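Local coordinates for protein TetR-family transcriptional regulator (PDB 2G7L) that probably acts as a TetR-family transcriptional regulator of Streptomyces coelicolor, binding DNA through a helix-turn-helix domain as a two-subunit assembly, at residues 196-199 / 200-204; 189-192 / 193-196; 33-36 / 37-41; 107-110 / 111-114. All coordinates share one frame; numbering follows the deposited sequence.

Contact 1 (196-199 / 200-204)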
loop_
_atom_site.group_PDB
_atom_site.type_symbol
_atom_site.label_atom_id
_atom_site.label_comp_id
_atom_site.label_asym_id
_atom_site.label_seq_id
_atom_site.Cartn_x
_atom_site.Cartn_y
_atom_site.Cartn_z
ATOM N N SER A 196 16.383 -8.289 -19.569
ATOM C CA SER A 196 15.822 -9.641 -19.713
ATOM C C SER A 196 14.269 -9.694 -19.508
ATOM O O SER A 196 13.515 -10.454 -20.175
ATOM C CB SER A 196 16.571 -10.505 -18.696
ATOM O OG SER A 196 16.140 -11.837 -18.727
ATOM N N HIS A 197 13.784 -8.835 -18.612
ATOM C CA HIS A 197 12.366 -8.865 -18.190
ATOM C C HIS A 197 11.469 -7.746 -18.737
ATOM O O HIS A 197 10.304 -7.643 -18.365
ATOM C CB HIS A 197 12.301 -8.976 -16.697
ATOM C CG HIS A 197 12.820 -10.292 -16.190
ATOM N ND1 HIS A 197 14.103 -10.459 -15.718
ATOM C CD2 HIS A 197 12.220 -11.502 -16.071
ATOM C CE1 HIS A 197 14.271 -11.704 -15.312
ATOM N NE2 HIS A 197 13.140 -12.359 -15.516
HETATM N N MSE A 198 12.026 -6.952 -19.653
HETATM C CA MSE A 198 11.319 -5.923 -20.374
HETATM C C MSE A 198 10.878 -6.531 -21.685
HETATM O O MSE A 198 11.662 -7.233 -22.311
HETATM C CB MSE A 198 12.264 -4.738 -20.659
HETATM C CG MSE A 198 12.601 -3.905 -19.421
HETATM SE SE MSE A 198 11.046 -2.977 -18.737
HETATM C CE MSE A 198 10.498 -2.249 -20.454
ATOM N N PRO A 199 9.645 -6.234 -22.151
ATOM C CA PRO A 199 8.622 -5.270 -21.768
ATOM C C PRO A 199 7.689 -5.639 -20.594
ATOM O O PRO A 199 7.003 -4.752 -20.057
ATOM C CB PRO A 199 7.778 -5.147 -23.039
ATOM C CG PRO A 199 7.958 -6.415 -23.750
ATOM C CD PRO A 199 9.217 -7.057 -23.287
ATOM N N LEU A 200 7.664 -6.905 -20.188
ATOM C CA LEU A 200 6.657 -7.343 -19.202
ATOM C C LEU A 200 6.811 -6.672 -17.832
ATOM O O LEU A 200 5.823 -6.528 -17.103
ATOM C CB LEU A 200 6.619 -8.887 -19.036
ATOM C CG LEU A 200 5.792 -9.694 -20.037
ATOM C CD1 LEU A 200 5.857 -11.175 -19.703
ATOM C CD2 LEU A 200 4.345 -9.243 -20.101
ATOM N N LEU A 201 8.031 -6.276 -17.478
ATOM C CA LEU A 201 8.289 -5.625 -16.198
ATOM C C LEU A 201 7.391 -4.350 -16.064
ATOM O O LEU A 201 6.931 -3.989 -14.982
ATOM C CB LEU A 201 9.758 -5.291 -16.109
ATOM C CG LEU A 201 10.323 -4.663 -14.846
ATOM C CD1 LEU A 201 9.841 -5.510 -13.711
ATOM C CD2 LEU A 201 11.852 -4.579 -14.874
ATOM N N VAL A 202 7.105 -3.713 -17.195
ATOM C CA VAL A 202 6.234 -2.521 -17.202
ATOM C C VAL A 202 4.893 -2.723 -17.964
ATOM O O VAL A 202 4.104 -1.798 -18.084
ATOM C CB VAL A 202 7.037 -1.255 -17.700
ATOM C CG1 VAL A 202 8.377 -1.153 -16.952
ATOM C CG2 VAL A 202 7.331 -1.361 -19.211
ATOM N N ALA A 203 4.613 -3.930 -18.437
ATOM C CA ALA A 203 3.342 -4.196 -19.130
ATOM C C ALA A 203 2.110 -4.597 -18.267
ATOM O O ALA A 203 2.224 -4.993 -17.071
ATOM C CB ALA A 203 3.558 -5.180 -20.302
ATOM N N GLY A 204 0.946 -4.442 -18.899
ATOM C CA GLY A 204 -0.358 -4.799 -18.336
ATOM C C GLY A 204 -1.152 -3.657 -17.728
ATOM O O GLY A 204 -0.579 -2.741 -17.111
#

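Contact 2 (189-192 / 193-196)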
loop_
_atom_site.group_PDB
_atom_site.type_symbol
_atom_site.label_atom_id
_atom_site.label_comp_id
_atom_site.label_asym_id
_atom_site.label_seq_id
_atom_site.Cartn_x
_atom_site.Cartn_y
_atom_site.Cartn_z
ATOM N N ALA A 189 23.753 -3.814 -20.601
ATOM C CA ALA A 189 25.101 -4.094 -20.109
ATOM C C ALA A 189 25.183 -4.107 -18.579
ATOM O O ALA A 189 25.719 -5.063 -17.967
ATOM C CB ALA A 189 26.075 -3.057 -20.687
ATOM N N THR A 190 24.617 -3.051 -17.990
ATOM C CA THR A 190 24.676 -2.696 -16.536
ATOM C C THR A 190 23.518 -3.272 -15.668
ATOM O O THR A 190 23.629 -3.402 -14.439
ATOM C CB THR A 190 24.580 -1.159 -16.433
ATOM O OG1 THR A 190 23.742 -0.682 -17.506
ATOM C CG2 THR A 190 25.956 -0.517 -16.601
ATOM N N HIS A 191 22.413 -3.583 -16.334
ATOM C CA HIS A 191 21.189 -4.080 -15.704
ATOM C C HIS A 191 20.592 -5.190 -16.580
ATOM O O HIS A 191 19.534 -4.991 -17.189
ATOM C CB HIS A 191 20.172 -2.939 -15.598
ATOM C CG HIS A 191 20.559 -1.868 -14.632
ATOM N ND1 HIS A 191 21.065 -0.661 -15.035
ATOM C CD2 HIS A 191 20.494 -1.814 -13.275
ATOM C CE1 HIS A 191 21.318 0.087 -13.971
ATOM N NE2 HIS A 191 20.975 -0.585 -12.888
ATOM N N PRO A 192 21.300 -6.345 -16.700
ATOM C CA PRO A 192 20.843 -7.381 -17.624
ATOM C C PRO A 192 19.505 -8.060 -17.153
ATOM O O PRO A 192 18.661 -8.378 -17.972
ATOM C CB PRO A 192 22.009 -8.370 -17.618
ATOM C CG PRO A 192 22.582 -8.220 -16.202
ATOM C CD PRO A 192 22.527 -6.753 -15.983
ATOM N N ALA A 193 19.319 -8.228 -15.851
ATOM C CA ALA A 193 18.056 -8.823 -15.335
ATOM C C ALA A 193 16.900 -7.914 -15.738
ATOM O O ALA A 193 15.901 -8.414 -16.239
ATOM C CB ALA A 193 18.109 -9.054 -13.823
ATOM N N ILE A 194 17.059 -6.588 -15.638
ATOM C CA ILE A 194 15.992 -5.661 -16.109
ATOM C C ILE A 194 15.735 -5.798 -17.598
ATOM O O ILE A 194 14.579 -5.925 -18.034
ATOM C CB ILE A 194 16.235 -4.205 -15.717
ATOM C CG1 ILE A 194 16.191 -4.065 -14.176
ATOM C CG2 ILE A 194 15.185 -3.303 -16.374
ATOM C CD1 ILE A 194 16.734 -2.691 -13.573
ATOM N N ALA A 195 16.794 -5.818 -18.397
ATOM C CA ALA A 195 16.587 -5.911 -19.837
ATOM C C ALA A 195 15.897 -7.214 -20.183
ATOM O O ALA A 195 14.984 -7.239 -21.021
ATOM C CB ALA A 195 17.956 -5.793 -20.626
ATOM N N SER A 196 16.383 -8.289 -19.569
ATOM C CA SER A 196 15.822 -9.641 -19.713
ATOM C C SER A 196 14.269 -9.694 -19.508
ATOM O O SER A 196 13.515 -10.454 -20.175
ATOM C CB SER A 196 16.571 -10.505 -18.696
ATOM O OG SER A 196 16.140 -11.837 -18.727
#

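Contact 3 (33-36 / 37-41)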
loop_
_atom_site.group_PDB
_atom_site.type_symbol
_atom_site.label_atom_id
_atom_site.label_comp_id
_atom_site.label_asym_id
_atom_site.label_seq_id
_atom_site.Cartn_x
_atom_site.Cartn_y
_atom_site.Cartn_z
ATOM N N ARG A 33 -18.668 15.110 -1.568
ATOM C CA ARG A 33 -19.475 15.168 -2.781
ATOM C C ARG A 33 -19.668 16.590 -3.368
ATOM O O ARG A 33 -19.775 16.755 -4.579
ATOM C CB ARG A 33 -20.858 14.611 -2.450
ATOM C CG ARG A 33 -20.819 13.313 -1.738
ATOM C CD ARG A 33 -21.245 12.270 -2.670
ATOM N NE ARG A 33 -21.554 11.007 -2.019
ATOM C CZ ARG A 33 -21.002 9.840 -2.353
ATOM N NH1 ARG A 33 -20.057 9.778 -3.336
ATOM N NH2 ARG A 33 -21.396 8.730 -1.707
ATOM N N ALA A 34 -19.733 17.584 -2.489
ATOM C CA ALA A 34 -20.006 18.939 -2.861
ATOM C C ALA A 34 -18.724 19.674 -3.209
ATOM O O ALA A 34 -18.698 20.568 -4.066
ATOM C CB ALA A 34 -20.742 19.658 -1.686
ATOM N N GLU A 35 -17.647 19.303 -2.557
ATOM C CA GLU A 35 -16.449 20.145 -2.603
ATOM C C GLU A 35 -15.122 19.414 -2.889
ATOM O O GLU A 35 -14.084 20.072 -3.058
ATOM C CB GLU A 35 -16.361 20.990 -1.317
ATOM C CG GLU A 35 -17.509 22.026 -1.147
ATOM C CD GLU A 35 -17.123 23.134 -0.201
ATOM O OE1 GLU A 35 -16.234 23.923 -0.573
ATOM O OE2 GLU A 35 -17.675 23.214 0.924
ATOM N N GLY A 36 -15.159 18.076 -2.924
ATOM C CA GLY A 36 -13.976 17.258 -3.221
ATOM C C GLY A 36 -13.509 16.166 -2.254
ATOM O O GLY A 36 -13.531 14.953 -2.604
ATOM N N LEU A 37 -13.025 16.584 -1.086
ATOM C CA LEU A 37 -12.344 15.697 -0.103
ATOM C C LEU A 37 -11.074 16.321 0.458
ATOM O O LEU A 37 -10.713 16.104 1.628
ATOM C CB LEU A 37 -12.032 14.304 -0.626
ATOM C CG LEU A 37 -11.378 13.334 0.377
ATOM C CD1 LEU A 37 -12.196 13.115 1.688
ATOM C CD2 LEU A 37 -11.171 12.032 -0.282
ATOM N N GLU A 38 -10.393 17.084 -0.405
ATOM C CA GLU A 38 -9.314 17.997 -0.018
ATOM C C GLU A 38 -9.866 19.035 0.969
ATOM O O GLU A 38 -9.170 19.447 1.904
ATOM C CB GLU A 38 -8.678 18.642 -1.272
ATOM C CG GLU A 38 -9.668 19.193 -2.363
ATOM C CD GLU A 38 -10.240 18.117 -3.336
ATOM O OE1 GLU A 38 -10.445 16.947 -2.934
ATOM O OE2 GLU A 38 -10.514 18.435 -4.519
ATOM N N LYS A 39 -11.146 19.382 0.787
ATOM C CA LYS A 39 -11.919 20.274 1.676
ATOM C C LYS A 39 -12.391 19.667 3.034
ATOM O O LYS A 39 -12.694 20.390 3.986
ATOM C CB LYS A 39 -13.138 20.793 0.910
ATOM C CG LYS A 39 -12.856 21.355 -0.486
ATOM C CD LYS A 39 -11.978 22.572 -0.421
ATOM C CE LYS A 39 -11.955 23.296 -1.760
ATOM N NZ LYS A 39 -10.757 24.169 -1.779
ATOM N N VAL A 40 -12.447 18.342 3.123
ATOM C CA VAL A 40 -12.880 17.665 4.331
ATOM C C VAL A 40 -11.752 17.649 5.385
ATOM O O VAL A 40 -10.961 16.679 5.510
ATOM C CB VAL A 40 -13.411 16.238 4.013
ATOM C CG1 VAL A 40 -13.967 15.563 5.281
ATOM C CG2 VAL A 40 -14.458 16.285 2.870
ATOM N N THR A 41 -11.674 18.728 6.153
ATOM C CA THR A 41 -10.701 18.799 7.227
ATOM C C THR A 41 -11.488 18.877 8.511
ATOM O O THR A 41 -12.689 19.108 8.466
ATOM C CB THR A 41 -9.829 20.070 7.080
ATOM O OG1 THR A 41 -10.659 21.222 7.264
ATOM C CG2 THR A 41 -9.207 20.163 5.685
#

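Contact 4 (107-110 / 111-114)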
loop_
_atom_site.group_PDB
_atom_site.type_symbol
_atom_site.label_atom_id
_atom_site.label_comp_id
_atom_site.label_asym_id
_atom_site.label_seq_id
_atom_site.Cartn_x
_atom_site.Cartn_y
_atom_site.Cartn_z
ATOM N N HIS A 107 -11.834 6.722 -5.321
ATOM C CA HIS A 107 -11.356 7.616 -4.263
ATOM C C HIS A 107 -9.915 7.323 -3.758
ATOM O O HIS A 107 -9.717 6.916 -2.581
ATOM C CB HIS A 107 -12.338 7.604 -3.094
ATOM C CG HIS A 107 -13.745 7.911 -3.492
ATOM N ND1 HIS A 107 -14.226 9.201 -3.596
ATOM C CD2 HIS A 107 -14.771 7.097 -3.832
ATOM C CE1 HIS A 107 -15.489 9.168 -3.980
ATOM N NE2 HIS A 107 -15.840 7.906 -4.141
ATOM N N PRO A 108 -8.894 7.533 -4.642
ATOM C CA PRO A 108 -7.535 7.041 -4.306
ATOM C C PRO A 108 -6.950 7.562 -3.042
ATOM O O PRO A 108 -6.250 6.819 -2.351
ATOM C CB PRO A 108 -6.711 7.378 -5.568
ATOM C CG PRO A 108 -7.754 7.225 -6.686
ATOM C CD PRO A 108 -8.930 8.046 -6.029
ATOM N N GLN A 109 -7.292 8.796 -2.673
ATOM C CA GLN A 109 -6.872 9.301 -1.379
ATOM C C GLN A 109 -7.469 8.537 -0.221
ATOM O O GLN A 109 -6.828 8.424 0.807
ATOM C CB GLN A 109 -7.173 10.794 -1.232
ATOM C CG GLN A 109 -6.718 11.392 0.099
ATOM C CD GLN A 109 -5.246 11.153 0.403
ATOM O OE1 GLN A 109 -4.392 11.465 -0.436
ATOM N NE2 GLN A 109 -4.935 10.630 1.624
ATOM N N LEU A 110 -8.683 7.971 -0.381
ATOM C CA LEU A 110 -9.193 7.072 0.670
ATOM C C LEU A 110 -8.409 5.769 0.802
ATOM O O LEU A 110 -8.169 5.302 1.928
ATOM C CB LEU A 110 -10.714 6.788 0.491
ATOM C CG LEU A 110 -11.636 8.051 0.596
ATOM C CD1 LEU A 110 -13.110 7.629 0.473
ATOM C CD2 LEU A 110 -11.350 8.841 1.900
ATOM N N ALA A 111 -8.035 5.164 -0.329
ATOM C CA ALA A 111 -7.044 4.015 -0.328
ATOM C C ALA A 111 -5.757 4.439 0.391
ATOM O O ALA A 111 -5.316 3.729 1.311
ATOM C CB ALA A 111 -6.713 3.507 -1.754
ATOM N N ARG A 112 -5.206 5.631 0.047
ATOM C CA ARG A 112 -3.961 6.084 0.697
ATOM C C ARG A 112 -4.115 6.201 2.186
ATOM O O ARG A 112 -3.238 5.771 2.972
ATOM C CB ARG A 112 -3.453 7.404 0.126
ATOM C CG ARG A 112 -2.881 7.272 -1.262
ATOM C CD ARG A 112 -2.669 8.632 -1.940
ATOM N NE ARG A 112 -2.758 8.389 -3.374
ATOM C CZ ARG A 112 -2.600 9.298 -4.323
ATOM N NH1 ARG A 112 -2.276 10.544 -4.019
ATOM N NH2 ARG A 112 -2.702 8.954 -5.588
ATOM N N SER A 113 -5.240 6.758 2.621
ATOM C CA SER A 113 -5.451 6.923 4.056
ATOM C C SER A 113 -5.794 5.619 4.729
ATOM O O SER A 113 -5.449 5.411 5.899
ATOM C CB SER A 113 -6.571 7.943 4.295
ATOM O OG SER A 113 -6.169 9.207 3.804
ATOM N N ALA A 114 -6.479 4.734 4.007
ATOM C CA ALA A 114 -6.816 3.374 4.556
ATOM C C ALA A 114 -5.547 2.540 4.949
ATOM O O ALA A 114 -5.537 1.764 5.928
ATOM C CB ALA A 114 -7.734 2.600 3.570
#

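Contact 1 (196-199 / 200-204)
The selenium of Met198, a selenomethionine in this crystal, rests against two residues of the next turn, with SE 3.7 Å from Leu201 CB and also beside CG1 of Val202. Its terminal methyl goes one step further, CE lying 3.5 Å from Val202 CG2. The CA-CB bond of Met198 leaves in the wrong direction for this, and bends at chi2 (-67°) and chi3 (-49°) bring SE and CE back to these partners. Alongside these contacts the backbone makes the turn: Leu201 N donates to His197 O at 2.8 Å, while Val202 N donates to Pro199 O at 3.0 Å from above the carbonyl plane, 44° out of it. A cis peptide before Pro199 sets the bend. Further out, His197 ND1 is bonded to Ala193 O one turn back, and Val202 and Met198 both lie on Arg184 of helix 178-185. Leu201 packs on Leu132 of the second subunit and Leu200 on its Ala143. Two main-chain bonds thus span the exit from helix 192-197, and Met198, Leu201 and Val202 add apolar contacts, consistent with a turn that presents apolar groups to helix 178-185 and to the partner chain.

Contact 2 (189-192 / 193-196)
Pro192 O takes the N-H of Ser196 at 2.8 Å, nearly in line with the carbonyl, and the bond is fairly straight, 166° at the hydrogen. His191, the N-cap residue just before helix 192-197, likewise offers its carbonyl to an amide four residues on, accepting from Ala195 N at 3.1 Å in the carbonyl plane. The pyrrolidine ring of Pro192 sits in the first turn, where its lack of an N-H costs no helical bond. Beside it the His191 imidazole and Ile194 run side by side and point the same way. Contact there is made by the isoleucine's end methyl, CD1, 3.9 Å from His191 CD2 and about as near to its CB; with CG1 of Ile194 anti to the carbonyl carbon (chi1 -64°), the CD1 branch reaches back to the histidine. Glu129 of the second subunit receives the amides of Ala193 (OE2) and Ile194 (OE1), and His191 NE2 has a weak bond to Glu122 of that chain. An acidic side chain from the partner therefore takes up N-H groups of the first turn, and its negative charge would probably be favoured by the helix dipole there.

Contact 3 (33-36 / 37-41)
Glu35 and Lys39 meet through their aliphatic parts where helix 21-35 runs out: Glu35 CB lies 3.6 Å from Lys39 CG. The same CG is 3.1 Å from Glu35 O, so the lysine's first methylenes cross the carbonyl of Glu35; a bend at chi2 (-64°) keeps CD and CE near that oxygen, and NZ lies farther off. The charged ends do not pair, Glu35 OE1 and Lys39 NZ being 5.6 Å apart; the carboxylate instead makes a salt bridge through OE2 to Arg44 of the next helix. Gly36 follows with a positive phi of 125°. A side chain there would run into the preceding carbonyl, Leu37 N and the Glu38 carboxylate, which explains the glycine. Glu38 folds back on it: CG stands between the backbone N and carbonyl carbon (chi1 46°), and OE1 comes 3.2 Å from Gly36 C. No hydrogen bond joins the two halves; Leu37 and Val40 pack on Met32, with Leu37 also on His67 and Val40 on Leu66 of helix 63-74. An inverse gamma turn centred on Val40 leads into Thr41, which N-caps helix 42-48, its OG1 bonded to Arg44 N. A glycine-broken helix end, a short loop and a capped new helix fit the link between the first two helices of a TetR-type DNA-binding domain.

Contact 4 (107-110 / 111-114)
Gln109 and Ser113 join their side chains one turn apart near the start of helix 108-116, an i to i+4 pairing in the TetR-like C-terminal domain. NE2 donates to Ser113 OG at 2.9 Å, and the hydroxyl lies close to the amide plane, 11° out of it. To get there Gln109 holds CG anti to its own N and bends at chi2 (54°), swinging the amide along the helix. Ser113 OG is bonded as well to His67 ND1 of helix 63-74, so one hydroxyl ties two helices together. The main chain below is ordinary alpha-helix: Arg112 N to Pro108 O at 2.9 Å, Ser113 N to Gln109 O, and Ala114 N to Leu110 O at 2.7 Å, with a weak bond from Ala111 N to the carbonyl of the N-cap residue His107. Arg112 runs extended across the glutamine at about a right angle, the amide and guanidinium planes 81° apart. Its polar end is taken by Ala161 O at NE and, weakly, by Gln163 O at NH2. A leucine in place of Gln109 is likely to leave Ser113 OG without its amide donor and Arg112 CD without the oxygen beside it. Leu110 packs on Leu71 and Leu74 of helix 63-74, while Ala111 faces Thr157 and Ala160 of helix 142-161. Gln109 OE1, the other end of the amide, sits 3.6 Å from Arg112 CD.

Overall arrangement
Contact 4 is buried, its centre about 7 Å from the centre of the chain, contact 3 is a surface loop, and contacts 1 and 2 are partly buried at the far end beside the second subunit. Contacts 1 and 2 are the exit and entry of the same helix 192-197; they share Ser196 and touch through Leu201 CD2 and Ile194 CG2, 3.9 Å apart. Contacts 3 and 4 belong to the DNA-binding and C-terminal parts but meet where Leu37 CD2 lies 3.9 Å from Leu110 CD2, and both reach His67. Main-chain bonds span contacts 1, 2 and 4 but not 3; contact 4 adds a side-chain bond, contact 1 apolar packing, contact 2 an acidic residue of the second subunit.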